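Local coordinates for maltose/maltodextrin-binding protein (Thermus thermophilus, PDB 2GH9) that binds maltotriose in the cleft between its two lobes, as a periplasmic binding protein, probably to pass the sugar on to an uptake transporter, at residues 163-168 and 256-261; 157-162 and 197-202. All coordinates share one frame; numbering follows the deposited sequence.

Overall arrangement
Both contacts use helix 156-166. Contact 2 takes its 157-162 half and contact 1 takes its last turn and the two residues after it, 163-168. The centres are about 10 Å apart, on the same side of the chain's centre. Along the chain the order is 157-162, 163-168, 197-202, 256-261, so the two pairings cross. Contact 2 joins helix 156-166 to helix 189-204 and is buried. Contact 1 joins the helix end to the loop between strands 247-250 and 265-273, near the surface. F166 and P256 of contact 1 also pack on F198 of contact 2. The same helix thus runs from the bound maltotriose at Y157 and F158 out to a surface loop.

Contact 1 of 2, residues 163-168 and 256-261; sequences FKAFGA and PGAKNP
The carbonyl oxygen of A165 accepts the backbone N-H of N260. A165 O and N260 N are 2.9 Å apart. The donor lies in the carbonyl plane, with a C=O...N angle of 150°. The bond ties the last turn of helix 156-166 to the loop. Beside it, A165 CA lies 3.5 Å from P261 O in a CA-H...O contact.

A258 carries the apolar part. Its methyl touches both A165 and F166. A258 CB meets A165 CB at 3.5 Å, which is tight for two carbons. The same methyl sits over one face of the F166 ring, offset toward the rim, as a CH-pi contact. A258 CB is 3.8 Å from the centroid of the F166 ring and 15° off its normal. F166 CB points away from the loop. CG is anti to the carbonyl carbon (chi1 -75°), and the side of the ring from CD1 to CZ lies against the loop. P256 O approaches the ring edge near F166 CZ. P255 and helix 189-204 also pack on F166.

A water bridges the two backbones. It donates to F166 O and accepts from K259 N, at 3.0 Å from that nitrogen. A further bond to G257 O is weak. The extended chain of K259 brings CE to 3.7 Å from G167 CA. There is little room for a side chain at G167, with K259 CE and the F166 carbonyl oxygen both close by.

A168 N bonds to F163 O, and G167 N bonds weakly into the last turn. Together with the positive phi of G167 they form a Schellman motif. The contact is a Schellman-capped helix end held to a surface loop of the solute-binding fold.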
loop_
_atom_site.group_PDB
_atom_site.type_symbol
_atom_site.label_atom_id
_atom_site.label_comp_id
_atom_site.label_asym_id
_atom_site.label_seq_id
_atom_site.Cartn_x
_atom_site.Cartn_y
_atom_site.Cartn_z
ATOM N N PHE A 163 9.133 11.615 -3.865
ATOM C CA PHE A 163 9.550 12.414 -2.710
ATOM C C PHE A 163 10.857 11.877 -2.084
ATOM O O PHE A 163 11.750 12.656 -1.735
ATOM C CB PHE A 163 8.421 12.540 -1.667
ATOM C CG PHE A 163 7.384 13.593 -2.003
ATOM C CD1 PHE A 163 7.330 14.798 -1.296
ATOM C CD2 PHE A 163 6.437 13.361 -2.990
ATOM C CE1 PHE A 163 6.355 15.763 -1.583
ATOM C CE2 PHE A 163 5.459 14.326 -3.292
ATOM C CZ PHE A 163 5.425 15.531 -2.564
ATOM N N LYS A 164 10.967 10.553 -1.993
ATOM C CA LYS A 164 12.186 9.871 -1.547
ATOM C C LYS A 164 13.383 10.132 -2.480
ATOM O O LYS A 164 14.463 10.524 -2.014
ATOM C CB LYS A 164 11.928 8.364 -1.387
ATOM C CG LYS A 164 13.111 7.583 -0.808
ATOM C CD LYS A 164 12.673 6.247 -0.223
ATOM C CE LYS A 164 13.812 5.568 0.511
ATOM N NZ LYS A 164 14.231 6.364 1.673
ATOM N N ALA A 165 13.189 9.963 -3.782
ATOM C CA ALA A 165 14.232 10.292 -4.745
ATOM C C ALA A 165 14.788 11.726 -4.517
ATOM O O ALA A 165 16.002 11.934 -4.458
ATOM C CB ALA A 165 13.721 10.131 -6.178
ATOM N N PHE A 166 13.895 12.700 -4.358
ATOM C CA PHE A 166 14.299 14.103 -4.214
ATOM C C PHE A 166 14.807 14.489 -2.818
ATOM O O PHE A 166 15.307 15.599 -2.637
ATOM C CB PHE A 166 13.175 15.044 -4.653
ATOM C CG PHE A 166 13.000 15.121 -6.142
ATOM C CD1 PHE A 166 13.942 15.789 -6.932
ATOM C CD2 PHE A 166 11.906 14.554 -6.755
ATOM C CE1 PHE A 166 13.795 15.868 -8.293
ATOM C CE2 PHE A 166 11.745 14.646 -8.120
ATOM C CZ PHE A 166 12.711 15.304 -8.894
ATOM N N GLY A 167 14.703 13.584 -1.842
ATOM C CA GLY A 167 15.491 13.700 -0.603
ATOM C C GLY A 167 14.812 13.394 0.716
ATOM O O GLY A 167 15.417 13.596 1.759
ATOM N N ALA A 168 13.554 12.952 0.688
ATOM C CA ALA A 168 12.820 12.581 1.912
ATOM C C ALA A 168 13.098 11.123 2.260
ATOM O O ALA A 168 12.713 10.243 1.513
ATOM C CB ALA A 168 11.295 12.804 1.723
ATOM N N PRO A 256 14.332 12.720 -13.103
ATOM C CA PRO A 256 15.449 13.584 -13.446
ATOM C C PRO A 256 15.596 14.721 -12.416
ATOM O O PRO A 256 14.602 15.309 -11.987
ATOM C CB PRO A 256 15.057 14.121 -14.824
ATOM C CG PRO A 256 13.558 14.081 -14.825
ATOM C CD PRO A 256 13.203 12.860 -14.043
ATOM N N GLY A 257 16.828 14.997 -11.996
ATOM C CA GLY A 257 17.099 16.010 -10.966
ATOM C C GLY A 257 17.141 15.508 -9.521
ATOM O O GLY A 257 17.610 16.230 -8.633
ATOM N N ALA A 258 16.632 14.297 -9.283
ATOM C CA ALA A 258 16.622 13.686 -7.951
ATOM C C ALA A 258 18.011 13.173 -7.578
ATOM O O ALA A 258 18.653 12.469 -8.346
ATOM C CB ALA A 258 15.585 12.556 -7.875
ATOM N N LYS A 259 18.464 13.561 -6.395
ATOM C CA LYS A 259 19.779 13.167 -5.876
ATOM C C LYS A 259 19.867 11.726 -5.369
ATOM O O LYS A 259 20.966 11.177 -5.262
ATOM C CB LYS A 259 20.198 14.113 -4.746
ATOM C CG LYS A 259 19.278 14.111 -3.524
ATOM C CD LYS A 259 19.694 15.147 -2.530
ATOM C CE LYS A 259 18.969 14.947 -1.209
ATOM N NZ LYS A 259 19.192 16.078 -0.242
ATOM N N ASN A 260 18.711 11.131 -5.051
ATOM C CA ASN A 260 18.636 9.763 -4.543
ATOM C C ASN A 260 17.798 8.857 -5.432
ATOM O O ASN A 260 16.934 9.347 -6.178
ATOM C CB ASN A 260 18.091 9.776 -3.118
ATOM C CG ASN A 260 19.031 10.464 -2.156
ATOM O OD1 ASN A 260 20.237 10.537 -2.409
ATOM N ND2 ASN A 260 18.501 10.968 -1.063
ATOM N N PRO A 261 18.048 7.532 -5.374
ATOM C CA PRO A 261 17.175 6.656 -6.144
ATOM C C PRO A 261 15.684 6.696 -5.751
ATOM O O PRO A 261 15.332 6.999 -4.606
ATOM C CB PRO A 261 17.793 5.260 -5.930
ATOM C CG PRO A 261 19.231 5.550 -5.599
ATOM C CD PRO A 261 19.134 6.765 -4.720
HETATM O O HOH W 1 17.137 16.042 -5.324
#

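Contact 2 of 2, residues 157-162 and 197-202; sequences YFNFGF and QFIKDL. With GLC (alpha-D-glucopyranose), chain B; GLC (alpha-D-glucopyranose), chain C.
The aromatic pair F162 and F198 joins the two helices edge-to-face. The centroids of the F162 and F198 rings are 4.8 Å apart and their planes meet at 73°. F198 CE2 points at the centre of the F162 face, 3.5 Å above its plane. F198 CG is anti to its backbone N (chi1 169°), on the side facing helix 156-166. F252 also meets the F162 ring, and W131 meets that of F198.

Aliphatic side chains also touch F162. I199 CG1 lies 4.0 Å from F162 CD2, the two side chains crossing obliquely. L202 CD1 meets F162 CE2 tip to tip.

The polar group between the helices is the amide of N159. Its OD1 is 3.3 Å from I199 CD1 and lies in plane at the edge of the F162 ring. OD1 is hydrogen-bonded to Y151 OH, and ND2 to the backbone O of I153 and of D155.

Sugar contacts lie at the other end of 157-162. The Y157 ring lies under the chain B glucose, with C4 of that sugar 3.8 Å above the ring plane, over its centre. Y157 CB is 3.2 Å from O5 of the chain C glucose. F158 meets O6 of the chain B glucose at its ring edge. An alanine in place of Y157 would probably leave the chain B glucose without its aromatic platform and open a gap beneath it.

The helices meet almost wholly through apolar groups; the one polar group among them, the N159 amide, is bonded elsewhere. Y157 and F158 meet the sugar with aromatic surface, while D65, W66, E113 and D155 supply hydrogen bonds.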
loop_
_atom_site.group_PDB
_atom_site.type_symbol
_atom_site.label_atom_id
_atom_site.label_comp_id
_atom_site.label_asym_id
_atom_site.label_seq_id
_atom_site.Cartn_x
_atom_site.Cartn_y
_atom_site.Cartn_z
ATOM N N TYR A 157 0.563 8.497 -1.265
ATOM C CA TYR A 157 1.222 7.164 -1.223
ATOM C C TYR A 157 1.898 6.753 -2.550
ATOM O O TYR A 157 3.055 6.352 -2.566
ATOM C CB TYR A 157 0.184 6.115 -0.820
ATOM C CG TYR A 157 0.645 4.673 -0.836
ATOM C CD1 TYR A 157 1.186 4.104 0.287
ATOM C CD2 TYR A 157 0.479 3.876 -1.978
ATOM C CE1 TYR A 157 1.577 2.788 0.307
ATOM C CE2 TYR A 157 0.881 2.571 -1.990
ATOM C CZ TYR A 157 1.428 2.012 -0.825
ATOM O OH TYR A 157 1.844 0.700 -0.773
ATOM N N PHE A 158 1.188 6.853 -3.668
ATOM C CA PHE A 158 1.761 6.450 -4.972
ATOM C C PHE A 158 2.975 7.299 -5.367
ATOM O O PHE A 158 3.935 6.809 -5.981
ATOM C CB PHE A 158 0.683 6.534 -6.059
ATOM C CG PHE A 158 -0.207 5.338 -6.119
ATOM C CD1 PHE A 158 -0.048 4.401 -7.128
ATOM C CD2 PHE A 158 -1.197 5.147 -5.184
ATOM C CE1 PHE A 158 -0.866 3.304 -7.190
ATOM C CE2 PHE A 158 -2.007 4.037 -5.236
ATOM C CZ PHE A 158 -1.855 3.128 -6.255
ATOM N N ASN A 159 2.931 8.571 -4.979
ATOM C CA ASN A 159 3.985 9.541 -5.276
ATOM C C ASN A 159 5.151 9.596 -4.294
ATOM O O ASN A 159 6.148 10.249 -4.591
ATOM C CB ASN A 159 3.377 10.944 -5.387
ATOM C CG ASN A 159 2.666 11.146 -6.684
ATOM O OD1 ASN A 159 3.291 11.116 -7.736
ATOM N ND2 ASN A 159 1.357 11.304 -6.630
ATOM N N PHE A 160 5.045 8.934 -3.136
ATOM C CA PHE A 160 6.118 9.001 -2.156
ATOM C C PHE A 160 7.494 8.690 -2.755
ATOM O O PHE A 160 8.467 9.353 -2.420
ATOM C CB PHE A 160 5.879 8.132 -0.918
ATOM C CG PHE A 160 7.085 8.071 -0.021
ATOM C CD1 PHE A 160 7.481 9.197 0.694
ATOM C CD2 PHE A 160 7.869 6.927 0.049
ATOM C CE1 PHE A 160 8.602 9.161 1.495
ATOM C CE2 PHE A 160 9.010 6.903 0.838
ATOM C CZ PHE A 160 9.373 8.026 1.561
ATOM N N GLY A 161 7.584 7.707 -3.653
ATOM C CA GLY A 161 8.865 7.333 -4.235
ATOM C C GLY A 161 9.608 8.471 -4.905
ATOM O O GLY A 161 10.834 8.536 -4.858
ATOM N N PHE A 162 8.861 9.368 -5.519
ATOM C CA PHE A 162 9.434 10.595 -6.076
ATOM C C PHE A 162 9.890 11.547 -4.948
ATOM O O PHE A 162 10.929 12.186 -5.051
ATOM C CB PHE A 162 8.422 11.290 -6.992
ATOM C CG PHE A 162 7.862 10.403 -8.054
ATOM C CD1 PHE A 162 8.681 9.529 -8.750
ATOM C CD2 PHE A 162 6.504 10.462 -8.385
ATOM C CE1 PHE A 162 8.168 8.692 -9.737
ATOM C CE2 PHE A 162 5.986 9.651 -9.366
ATOM C CZ PHE A 162 6.816 8.747 -10.044
ATOM N N GLN A 197 7.004 19.584 -8.654
ATOM C CA GLN A 197 7.338 20.012 -10.036
ATOM C C GLN A 197 7.515 18.829 -11.009
ATOM O O GLN A 197 6.992 18.836 -12.127
ATOM C CB GLN A 197 8.603 20.872 -10.023
ATOM C CG GLN A 197 8.849 21.637 -11.331
ATOM C CD GLN A 197 7.652 22.500 -11.756
ATOM O OE1 GLN A 197 7.241 23.406 -11.036
ATOM N NE2 GLN A 197 7.084 22.196 -12.903
ATOM N N PHE A 198 8.237 17.796 -10.586
ATOM C CA PHE A 198 8.334 16.579 -11.399
ATOM C C PHE A 198 6.952 15.956 -11.669
ATOM O O PHE A 198 6.652 15.539 -12.812
ATOM C CB PHE A 198 9.254 15.540 -10.747
ATOM C CG PHE A 198 9.174 14.200 -11.402
ATOM C CD1 PHE A 198 9.674 14.026 -12.671
ATOM C CD2 PHE A 198 8.557 13.130 -10.776
ATOM C CE1 PHE A 198 9.566 12.815 -13.317
ATOM C CE2 PHE A 198 8.441 11.911 -11.419
ATOM C CZ PHE A 198 8.958 11.749 -12.684
ATOM N N ILE A 199 6.118 15.886 -10.622
ATOM C CA ILE A 199 4.762 15.370 -10.788
ATOM C C ILE A 199 3.971 16.262 -11.755
ATOM O O ILE A 199 3.342 15.751 -12.673
ATOM C CB ILE A 199 4.014 15.143 -9.452
ATOM C CG1 ILE A 199 4.730 14.078 -8.610
ATOM C CG2 ILE A 199 2.552 14.725 -9.728
ATOM C CD1 ILE A 199 4.465 14.149 -7.103
ATOM N N LYS A 200 4.042 17.578 -11.590
ATOM C CA LYS A 200 3.462 18.487 -12.610
ATOM C C LYS A 200 3.957 18.194 -14.022
ATOM O O LYS A 200 3.162 18.105 -14.966
ATOM C CB LYS A 200 3.736 19.949 -12.281
ATOM C CG LYS A 200 2.835 20.494 -11.238
ATOM C CD LYS A 200 3.193 21.953 -10.862
ATOM C CE LYS A 200 2.793 22.970 -11.937
ATOM N NZ LYS A 200 3.186 24.350 -11.476
ATOM N N ASP A 201 5.270 18.011 -14.148
ATOM C CA ASP A 201 5.905 17.782 -15.439
ATOM C C ASP A 201 5.395 16.528 -16.103
ATOM O O ASP A 201 5.387 16.450 -17.321
ATOM C CB ASP A 201 7.440 17.700 -15.318
ATOM C CG ASP A 201 8.090 19.026 -14.942
ATOM O OD1 ASP A 201 7.421 20.084 -14.968
ATOM O OD2 ASP A 201 9.299 19.009 -14.609
ATOM N N LEU A 202 5.007 15.527 -15.306
ATOM C CA LEU A 202 4.433 14.287 -15.835
ATOM C C LEU A 202 3.171 14.593 -16.660
ATOM O O LEU A 202 2.803 13.841 -17.548
ATOM C CB LEU A 202 4.118 13.280 -14.691
ATOM C CG LEU A 202 5.309 12.530 -14.045
ATOM C CD1 LEU A 202 4.882 11.629 -12.881
ATOM C CD2 LEU A 202 6.048 11.690 -15.073
HETATM C C1 GLC B . -3.162 0.426 -1.787
HETATM C C2 GLC B . -2.294 0.097 -0.587
HETATM C C3 GLC B . -2.624 1.071 0.567
HETATM C C4 GLC B . -2.568 2.532 0.147
HETATM C C5 GLC B . -3.394 2.748 -1.118
HETATM C C6 GLC B . -3.218 4.176 -1.650
HETATM O O2 GLC B . -2.556 -1.240 -0.153
HETATM O O3 GLC B . -1.758 0.843 1.657
HETATM O O4 GLC B . -3.060 3.367 1.213
HETATM O O5 GLC B . -3.009 1.806 -2.146
HETATM O O6 GLC B . -4.358 4.619 -2.392
HETATM C C1 GLC C . -2.058 4.198 1.790
HETATM C C2 GLC C . -2.292 4.145 3.288
HETATM C C3 GLC C . -3.616 4.803 3.642
HETATM C C4 GLC C . -3.650 6.208 3.054
HETATM C C5 GLC C . -3.371 6.216 1.544
HETATM C C6 GLC C . -3.270 7.628 0.946
HETATM O O2 GLC C . -2.277 2.781 3.750
HETATM O O3 GLC C . -3.767 4.858 5.057
HETATM O O4 GLC C . -4.934 6.765 3.336
HETATM O O5 GLC C . -2.132 5.548 1.287
HETATM O O6 GLC C . -3.481 7.554 -0.468
#